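Local coordinates for protein acyl-CoA dehydrogenase (Geobacillus kaustophilus, PDB 2PG0) that probably catalyses the FAD-dependent alpha,beta-dehydrogenation of acyl chains carried as thioesters, at residues M129-A134 / N140-A145; G156-I161 / V171-T176. One frame throughout, in Å; residues are numbered along the deposited sequence.

Contact 1: M129-A134 / N140-A145. With FAD (flavin-adenine dinucleotide), chain C.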
loop_
_atom_site.group_PDB
_atom_site.type_symbol
_atom_site.label_atom_id
_atom_site.label_comp_id
_atom_site.label_asym_id
_atom_site.label_seq_id
_atom_site.Cartn_x
_atom_site.Cartn_y
_atom_site.Cartn_z
ATOM N N MET A 129 9.673 -17.394 -27.932
ATOM C CA MET A 129 8.244 -17.669 -27.781
ATOM C C MET A 129 7.489 -16.416 -28.253
ATOM O O MET A 129 6.699 -16.463 -29.200
ATOM C CB MET A 129 7.888 -17.933 -26.300
ATOM C CG MET A 129 8.490 -19.184 -25.618
ATOM S SD MET A 129 8.150 -19.252 -23.818
ATOM C CE MET A 129 9.767 -18.849 -23.169
ATOM N N THR A 130 7.788 -15.295 -27.601
ATOM C CA THR A 130 7.061 -14.029 -27.751
ATOM C C THR A 130 7.101 -13.438 -29.163
ATOM O O THR A 130 8.144 -13.433 -29.825
ATOM C CB THR A 130 7.591 -12.996 -26.723
ATOM O OG1 THR A 130 7.571 -13.595 -25.421
ATOM C CG2 THR A 130 6.738 -11.728 -26.705
ATOM N N GLU A 131 5.950 -12.929 -29.603
ATOM C CA GLU A 131 5.796 -12.309 -30.913
ATOM C C GLU A 131 5.196 -10.903 -30.760
ATOM O O GLU A 131 4.647 -10.587 -29.703
ATOM C CB GLU A 131 4.897 -13.183 -31.794
ATOM C CG GLU A 131 5.412 -14.617 -31.964
ATOM C CD GLU A 131 4.606 -15.424 -32.958
ATOM O OE1 GLU A 131 3.552 -14.934 -33.414
ATOM O OE2 GLU A 131 5.018 -16.565 -33.275
ATOM N N PRO A 132 5.324 -10.042 -31.797
ATOM C CA PRO A 132 4.715 -8.713 -31.690
ATOM C C PRO A 132 3.252 -8.764 -31.236
ATOM O O PRO A 132 2.846 -7.946 -30.412
ATOM C CB PRO A 132 4.828 -8.167 -33.109
ATOM C CG PRO A 132 6.087 -8.816 -33.624
ATOM C CD PRO A 132 6.022 -10.212 -33.085
ATOM N N GLY A 133 2.496 -9.740 -31.738
ATOM C CA GLY A 133 1.068 -9.854 -31.456
ATOM C C GLY A 133 0.663 -10.632 -30.216
ATOM O O GLY A 133 -0.499 -10.564 -29.794
ATOM N N ALA A 134 1.605 -11.374 -29.628
ATOM C CA ALA A 134 1.293 -12.249 -28.501
ATOM C C ALA A 134 2.502 -12.529 -27.609
ATOM O O ALA A 134 3.575 -12.920 -28.087
ATOM C CB ALA A 134 0.676 -13.565 -28.999
ATOM N N ASN A 140 -1.666 -18.038 -28.955
ATOM C CA ASN A 140 -2.048 -17.234 -30.118
ATOM C C ASN A 140 -0.878 -16.780 -31.006
ATOM O O ASN A 140 -1.040 -15.908 -31.864
ATOM C CB ASN A 140 -2.876 -16.020 -29.663
ATOM C CG ASN A 140 -3.639 -15.368 -30.799
ATOM O OD1 ASN A 140 -4.257 -16.049 -31.621
ATOM N ND2 ASN A 140 -3.601 -14.039 -30.853
ATOM N N ILE A 141 0.300 -17.369 -30.803
ATOM C CA ILE A 141 1.454 -17.098 -31.676
ATOM C C ILE A 141 1.142 -17.514 -33.117
ATOM O O ILE A 141 0.362 -18.443 -33.337
ATOM C CB ILE A 141 2.744 -17.802 -31.179
ATOM C CG1 ILE A 141 2.533 -19.313 -31.019
ATOM C CG2 ILE A 141 3.241 -17.151 -29.883
ATOM C CD1 ILE A 141 3.833 -20.116 -30.907
ATOM N N SER A 142 1.724 -16.823 -34.090
ATOM C CA SER A 142 1.392 -17.089 -35.485
ATOM C C SER A 142 2.577 -17.444 -36.392
ATOM O O SER A 142 2.396 -17.647 -37.600
ATOM C CB SER A 142 0.570 -15.934 -36.065
ATOM O OG SER A 142 1.330 -14.741 -36.113
ATOM N N THR A 143 3.780 -17.537 -35.819
ATOM C CA THR A 143 4.942 -18.039 -36.569
ATOM C C THR A 143 4.624 -19.453 -37.052
ATOM O O THR A 143 4.231 -20.303 -36.261
ATOM C CB THR A 143 6.258 -18.021 -35.727
ATOM O OG1 THR A 143 6.598 -16.667 -35.395
ATOM C CG2 THR A 143 7.423 -18.637 -36.510
ATOM N N THR A 144 4.767 -19.682 -38.356
ATOM C CA THR A 144 4.453 -20.980 -38.941
ATOM C C THR A 144 5.703 -21.733 -39.383
ATOM O O THR A 144 6.705 -21.132 -39.773
ATOM C CB THR A 144 3.506 -20.859 -40.165
ATOM O OG1 THR A 144 4.124 -20.050 -41.169
ATOM C CG2 THR A 144 2.175 -20.240 -39.763
ATOM N N ALA A 145 5.621 -23.057 -39.312
ATOM C CA ALA A 145 6.641 -23.943 -39.858
ATOM C C ALA A 145 5.930 -24.969 -40.722
ATOM O O ALA A 145 5.247 -25.853 -40.210
ATOM C CB ALA A 145 7.422 -24.623 -38.738
HETATM P PA FAD C . 1.028 -8.430 -23.252
HETATM O O1A FAD C . 0.542 -7.733 -24.487
HETATM O O2A FAD C . 0.810 -9.922 -23.276
HETATM O O5B FAD C . 0.314 -7.778 -21.956
HETATM C C5B FAD C . 0.350 -6.375 -21.745
HETATM C C4B FAD C . -0.230 -6.087 -20.359
HETATM O O4B FAD C . -1.561 -6.579 -20.310
HETATM C C3B FAD C . 0.554 -6.820 -19.273
HETATM O O3B FAD C . 0.635 -6.036 -18.102
HETATM C C2B FAD C . -0.299 -8.030 -18.975
HETATM O O2B FAD C . -0.093 -8.556 -17.677
HETATM C C1B FAD C . -1.698 -7.455 -19.202
HETATM N N9A FAD C . -2.665 -8.541 -19.438
HETATM C C8A FAD C . -2.734 -9.380 -20.524
HETATM N N7A FAD C . -3.752 -10.247 -20.329
HETATM C C5A FAD C . -4.330 -9.973 -19.137
HETATM C C6A FAD C . -5.398 -10.547 -18.458
HETATM N N6A FAD C . -5.977 -11.653 -18.936
HETATM N N1A FAD C . -5.763 -10.045 -17.224
HETATM C C2A FAD C . -5.084 -8.978 -16.663
HETATM N N3A FAD C . -4.029 -8.400 -17.348
HETATM C C4A FAD C . -3.655 -8.899 -18.563
HETATM N N1 FAD C . 10.202 -13.622 -24.607
HETATM C C2 FAD C . 10.732 -14.813 -25.072
HETATM O O2 FAD C . 9.993 -15.637 -25.616
HETATM N N3 FAD C . 12.090 -15.070 -24.939
HETATM C C4 FAD C . 12.916 -14.137 -24.345
HETATM O O4 FAD C . 14.123 -14.369 -24.244
HETATM C C4X FAD C . 12.378 -12.939 -23.863
HETATM N N5 FAD C . 13.196 -11.996 -23.260
HETATM C C5X FAD C . 12.677 -10.796 -22.809
HETATM C C6 FAD C . 13.530 -9.863 -22.232
HETATM C C7 FAD C . 13.018 -8.654 -21.767
HETATM C C7M FAD C . 13.979 -7.684 -21.140
HETATM C C8 FAD C . 11.642 -8.382 -21.889
HETATM C C8M FAD C . 11.020 -7.100 -21.411
HETATM C C9 FAD C . 10.797 -9.315 -22.474
HETATM C C9A FAD C . 11.304 -10.534 -22.935
HETATM N N10 FAD C . 10.469 -11.490 -23.517
HETATM C C10 FAD C . 11.009 -12.680 -23.998
HETATM C "C1'" FAD C . 8.970 -11.291 -23.601
HETATM C "C2'" FAD C . 8.200 -11.291 -22.269
HETATM O "O2'" FAD C . 8.025 -12.581 -21.720
HETATM C "C3'" FAD C . 6.839 -10.659 -22.544
HETATM O "O3'" FAD C . 7.054 -9.267 -22.640
HETATM C "C4'" FAD C . 5.766 -10.957 -21.486
HETATM O "O4'" FAD C . 5.380 -12.320 -21.491
HETATM C "C5'" FAD C . 4.517 -10.095 -21.678
HETATM O "O5'" FAD C . 4.047 -10.172 -23.011
HETATM P P FAD C . 3.772 -8.810 -23.818
HETATM O O1P FAD C . 4.981 -7.912 -23.757
HETATM O O2P FAD C . 3.377 -9.130 -25.233
HETATM O O3P FAD C . 2.580 -8.069 -23.015
HETATM O O HOH W 1 4.959 -13.891 -36.126
HETATM O O HOH W 2 1.658 -13.120 -33.267
#
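Glu131 lays its side chain over Ile141 at about a right angle, OE2 3.3 Å from Ile141 CB, and its carboxylate grips the next two residues with both oxygens. OE1 takes Ser142 N at 2.7 Å in an almost straight bond on its syn side, and a water donates to the same oxygen. OE2 accepts Thr143 N, also syn, at 3.0 Å, while Thr143 OG1 donates to it at 2.6 Å from above the carboxylate plane. The hydroxyl can do this because OG1 stands beside its own backbone N (chi1 -64°), which brings both Thr143 donors onto one oxygen. Bonds to both oxygens fix the rotation of the carboxylate. Ile141 CG2 also rests 3.6 Å from Met129 O.

A type I turn from Glu131 to Ala134 follows two flavin-binding residues. Met129 N and Thr130 N, the former at 2.9 Å, both donate to FAD O2, and Thr130 OG1 reaches FAD N1 at 2.8 Å, an arrangement likely to favour negative charge on the reduced flavin.

The loop runs between strands 125-128 and 144-148: Met129 packs on helix 237-273, Ile141 on strand 169-175, and Thr143 on both that strand and strand 151-161.

Contact 2: G156-I161 / V171-T176. With FAD (flavin-adenine dinucleotide), chain C.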
loop_
_atom_site.group_PDB
_atom_site.type_symbol
_atom_site.label_atom_id
_atom_site.label_comp_id
_atom_site.label_asym_id
_atom_site.label_seq_id
_atom_site.Cartn_x
_atom_site.Cartn_y
_atom_site.Cartn_z
ATOM N N GLY A 156 7.724 -15.870 -39.745
ATOM C CA GLY A 156 7.247 -15.223 -38.530
ATOM C C GLY A 156 8.256 -14.274 -37.933
ATOM O O GLY A 156 9.317 -14.032 -38.506
ATOM N N GLN A 157 7.903 -13.727 -36.778
ATOM C CA GLN A 157 8.730 -12.748 -36.101
ATOM C C GLN A 157 8.628 -13.016 -34.611
ATOM O O GLN A 157 7.545 -13.296 -34.086
ATOM C CB GLN A 157 8.258 -11.330 -36.440
ATOM C CG GLN A 157 9.065 -10.201 -35.804
ATOM C CD GLN A 157 8.606 -8.821 -36.259
ATOM O OE1 GLN A 157 8.004 -8.677 -37.321
ATOM N NE2 GLN A 157 8.908 -7.801 -35.463
ATOM N N LYS A 158 9.780 -12.970 -33.950
ATOM C CA LYS A 158 9.865 -13.137 -32.510
ATOM C C LYS A 158 10.452 -11.869 -31.926
ATOM O O LYS A 158 11.268 -11.210 -32.564
ATOM C CB LYS A 158 10.726 -14.355 -32.152
ATOM C CG LYS A 158 10.156 -15.692 -32.634
ATOM C CD LYS A 158 8.886 -16.053 -31.885
ATOM C CE LYS A 158 8.353 -17.408 -32.288
ATOM N NZ LYS A 158 7.003 -17.643 -31.692
ATOM N N THR A 159 10.032 -11.521 -30.716
ATOM C CA THR A 159 10.374 -10.220 -30.163
ATOM C C THR A 159 10.890 -10.351 -28.727
ATOM O O THR A 159 10.553 -11.311 -28.030
ATOM C CB THR A 159 9.160 -9.258 -30.247
ATOM O OG1 THR A 159 9.538 -7.939 -29.821
ATOM C CG2 THR A 159 8.038 -9.759 -29.386
ATOM N N PHE A 160 11.714 -9.385 -28.318
ATOM C CA PHE A 160 12.332 -9.355 -26.983
ATOM C C PHE A 160 13.206 -10.580 -26.666
ATOM O O PHE A 160 13.193 -11.073 -25.535
ATOM C CB PHE A 160 11.279 -9.237 -25.870
ATOM C CG PHE A 160 10.265 -8.148 -26.069
ATOM C CD1 PHE A 160 10.654 -6.823 -26.223
ATOM C CD2 PHE A 160 8.906 -8.451 -26.034
ATOM C CE1 PHE A 160 9.698 -5.811 -26.387
ATOM C CE2 PHE A 160 7.949 -7.450 -26.192
ATOM C CZ PHE A 160 8.346 -6.133 -26.363
ATOM N N ILE A 161 13.980 -11.067 -27.628
ATOM C CA ILE A 161 14.710 -12.317 -27.407
ATOM C C ILE A 161 16.046 -12.078 -26.686
ATOM O O ILE A 161 16.942 -11.417 -27.213
ATOM C CB ILE A 161 14.904 -13.122 -28.733
ATOM C CG1 ILE A 161 13.542 -13.420 -29.387
ATOM C CG2 ILE A 161 15.724 -14.421 -28.487
ATOM C CD1 ILE A 161 12.441 -13.941 -28.433
ATOM N N VAL A 171 15.848 -22.010 -29.678
ATOM C CA VAL A 171 14.657 -22.854 -29.555
ATOM C C VAL A 171 13.423 -22.006 -29.907
ATOM O O VAL A 171 13.060 -21.083 -29.172
ATOM C CB VAL A 171 14.531 -23.481 -28.151
ATOM C CG1 VAL A 171 13.240 -24.301 -28.038
ATOM C CG2 VAL A 171 15.764 -24.356 -27.830
ATOM N N VAL A 172 12.800 -22.315 -31.045
ATOM C CA VAL A 172 11.705 -21.495 -31.582
ATOM C C VAL A 172 10.341 -22.187 -31.462
ATOM O O VAL A 172 10.162 -23.310 -31.940
ATOM C CB VAL A 172 11.971 -21.072 -33.057
ATOM C CG1 VAL A 172 10.834 -20.195 -33.596
ATOM C CG2 VAL A 172 13.307 -20.334 -33.170
ATOM N N ALA A 173 9.389 -21.508 -30.820
ATOM C CA ALA A 173 8.010 -21.998 -30.747
ATOM C C ALA A 173 7.268 -21.536 -31.997
ATOM O O ALA A 173 7.195 -20.343 -32.280
ATOM C CB ALA A 173 7.312 -21.494 -29.479
ATOM N N CYS A 174 6.735 -22.488 -32.755
ATOM C CA CYS A 174 6.065 -22.165 -34.014
ATOM C C CYS A 174 4.860 -23.065 -34.242
ATOM O O CYS A 174 4.738 -24.115 -33.618
ATOM C CB CYS A 174 7.043 -22.289 -35.179
ATOM S SG CYS A 174 7.934 -23.839 -35.160
ATOM N N LYS A 175 3.962 -22.642 -35.126
ATOM C CA LYS A 175 2.793 -23.449 -35.437
ATOM C C LYS A 175 3.055 -24.333 -36.653
ATOM O O LYS A 175 3.113 -23.854 -37.786
ATOM C CB LYS A 175 1.548 -22.574 -35.623
ATOM C CG LYS A 175 1.044 -21.939 -34.323
ATOM C CD LYS A 175 -0.470 -21.765 -34.336
ATOM C CE LYS A 175 -0.975 -21.041 -33.088
ATOM N NZ LYS A 175 -0.700 -21.809 -31.848
ATOM N N THR A 176 3.251 -25.623 -36.394
ATOM C CA THR A 176 3.378 -26.623 -37.458
ATOM C C THR A 176 2.006 -27.010 -38.030
ATOM O O THR A 176 1.909 -27.533 -39.143
ATOM C CB THR A 176 4.128 -27.880 -36.978
ATOM O OG1 THR A 176 3.664 -28.251 -35.674
ATOM C CG2 THR A 176 5.630 -27.616 -36.929
HETATM P PA FAD C . 1.028 -8.430 -23.252
HETATM O O1A FAD C . 0.542 -7.733 -24.487
HETATM O O2A FAD C . 0.810 -9.922 -23.276
HETATM O O5B FAD C . 0.314 -7.778 -21.956
HETATM C C5B FAD C . 0.350 -6.375 -21.745
HETATM C C4B FAD C . -0.230 -6.087 -20.359
HETATM O O4B FAD C . -1.561 -6.579 -20.310
HETATM C C3B FAD C . 0.554 -6.820 -19.273
HETATM O O3B FAD C . 0.635 -6.036 -18.102
HETATM C C2B FAD C . -0.299 -8.030 -18.975
HETATM O O2B FAD C . -0.093 -8.556 -17.677
HETATM C C1B FAD C . -1.698 -7.455 -19.202
HETATM N N9A FAD C . -2.665 -8.541 -19.438
HETATM C C8A FAD C . -2.734 -9.380 -20.524
HETATM N N7A FAD C . -3.752 -10.247 -20.329
HETATM C C5A FAD C . -4.330 -9.973 -19.137
HETATM C C6A FAD C . -5.398 -10.547 -18.458
HETATM N N6A FAD C . -5.977 -11.653 -18.936
HETATM N N1A FAD C . -5.763 -10.045 -17.224
HETATM C C2A FAD C . -5.084 -8.978 -16.663
HETATM N N3A FAD C . -4.029 -8.400 -17.348
HETATM C C4A FAD C . -3.655 -8.899 -18.563
HETATM N N1 FAD C . 10.202 -13.622 -24.607
HETATM C C2 FAD C . 10.732 -14.813 -25.072
HETATM O O2 FAD C . 9.993 -15.637 -25.616
HETATM N N3 FAD C . 12.090 -15.070 -24.939
HETATM C C4 FAD C . 12.916 -14.137 -24.345
HETATM O O4 FAD C . 14.123 -14.369 -24.244
HETATM C C4X FAD C . 12.378 -12.939 -23.863
HETATM N N5 FAD C . 13.196 -11.996 -23.260
HETATM C C5X FAD C . 12.677 -10.796 -22.809
HETATM C C6 FAD C . 13.530 -9.863 -22.232
HETATM C C7 FAD C . 13.018 -8.654 -21.767
HETATM C C7M FAD C . 13.979 -7.684 -21.140
HETATM C C8 FAD C . 11.642 -8.382 -21.889
HETATM C C8M FAD C . 11.020 -7.100 -21.411
HETATM C C9 FAD C . 10.797 -9.315 -22.474
HETATM C C9A FAD C . 11.304 -10.534 -22.935
HETATM N N10 FAD C . 10.469 -11.490 -23.517
HETATM C C10 FAD C . 11.009 -12.680 -23.998
HETATM C "C1'" FAD C . 8.970 -11.291 -23.601
HETATM C "C2'" FAD C . 8.200 -11.291 -22.269
HETATM O "O2'" FAD C . 8.025 -12.581 -21.720
HETATM C "C3'" FAD C . 6.839 -10.659 -22.544
HETATM O "O3'" FAD C . 7.054 -9.267 -22.640
HETATM C "C4'" FAD C . 5.766 -10.957 -21.486
HETATM O "O4'" FAD C . 5.380 -12.320 -21.491
HETATM C "C5'" FAD C . 4.517 -10.095 -21.678
HETATM O "O5'" FAD C . 4.047 -10.172 -23.011
HETATM P P FAD C . 3.772 -8.810 -23.818
HETATM O O1P FAD C . 4.981 -7.912 -23.757
HETATM O O2P FAD C . 3.377 -9.130 -25.233
HETATM O O3P FAD C . 2.580 -8.069 -23.015
#
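Lys158, on strand 151-161, reaches across to strand 169-175 and meets Ala173 and Val172 there. Its chain bends at the CB-CG bond (chi2 -68°) and is extended beyond, which carries NZ to Ala173 O at 2.8 Å; the ammonium lies in the carbonyl plane, with a C=O...N angle of 154°. On the way, CE passes 4.0 Å from Val172 CG1, the two side chains running obliquely past each other. NZ is buried, but it also bonds to Met129 O and forms a salt bridge with Glu131, which probably offsets much of its charge. With an alanine in place of this lysine, Ala173 O would probably lose this donor, the buried Glu131 carboxylate its charged mate, and a gap would be likely to open beside Val172.

At Thr159, OG1 sits over the centre of one face of the following Phe160 ring, 3.7 Å above its plane. The chain turns a corner at Phe160, and this residue comes up against the flavin: CB lies 3.2 Å from FAD C9A, CD2 meets FAD C1' at 3.7 Å, and CE2 approaches the phosphate oxygen O1P. Tyr347 of the second subunit meets the same ring edge-to-face. Ile161 then brings CD1 to 3.7 Å from FAD N3, over the same face of the isoalloxazine that Phe160 CB covers.

Strand 151-161 thus supplies one wall of the FAD pocket and is pinned behind it to a second sheet, an arrangement belonging to the beta-sheet middle domain of acyl-CoA dehydrogenases.

How the contacts relate
The centres of contacts 1 and 2 are about 6 Å apart, and a buried salt bridge joins them: Glu131 OE2 lies 2.8 Å from Lys158 NZ. The lysine is thus a direct partner of the carboxylate that holds Ser142 and Thr143, and the salt bridge joins strand 151-161 to the flavin-binding loop. Farther from the cofactor, Thr143 O and Lys175 N, 2.6 Å apart, probably form a hydrogen bond linking segments 140-145 and 171-176. At FAD the contacts divide the work. Contact 1 supplies polar groups to the N1 and O2 edge of the isoalloxazine, whereas contact 2 lays apolar side-chain carbons over one of its faces.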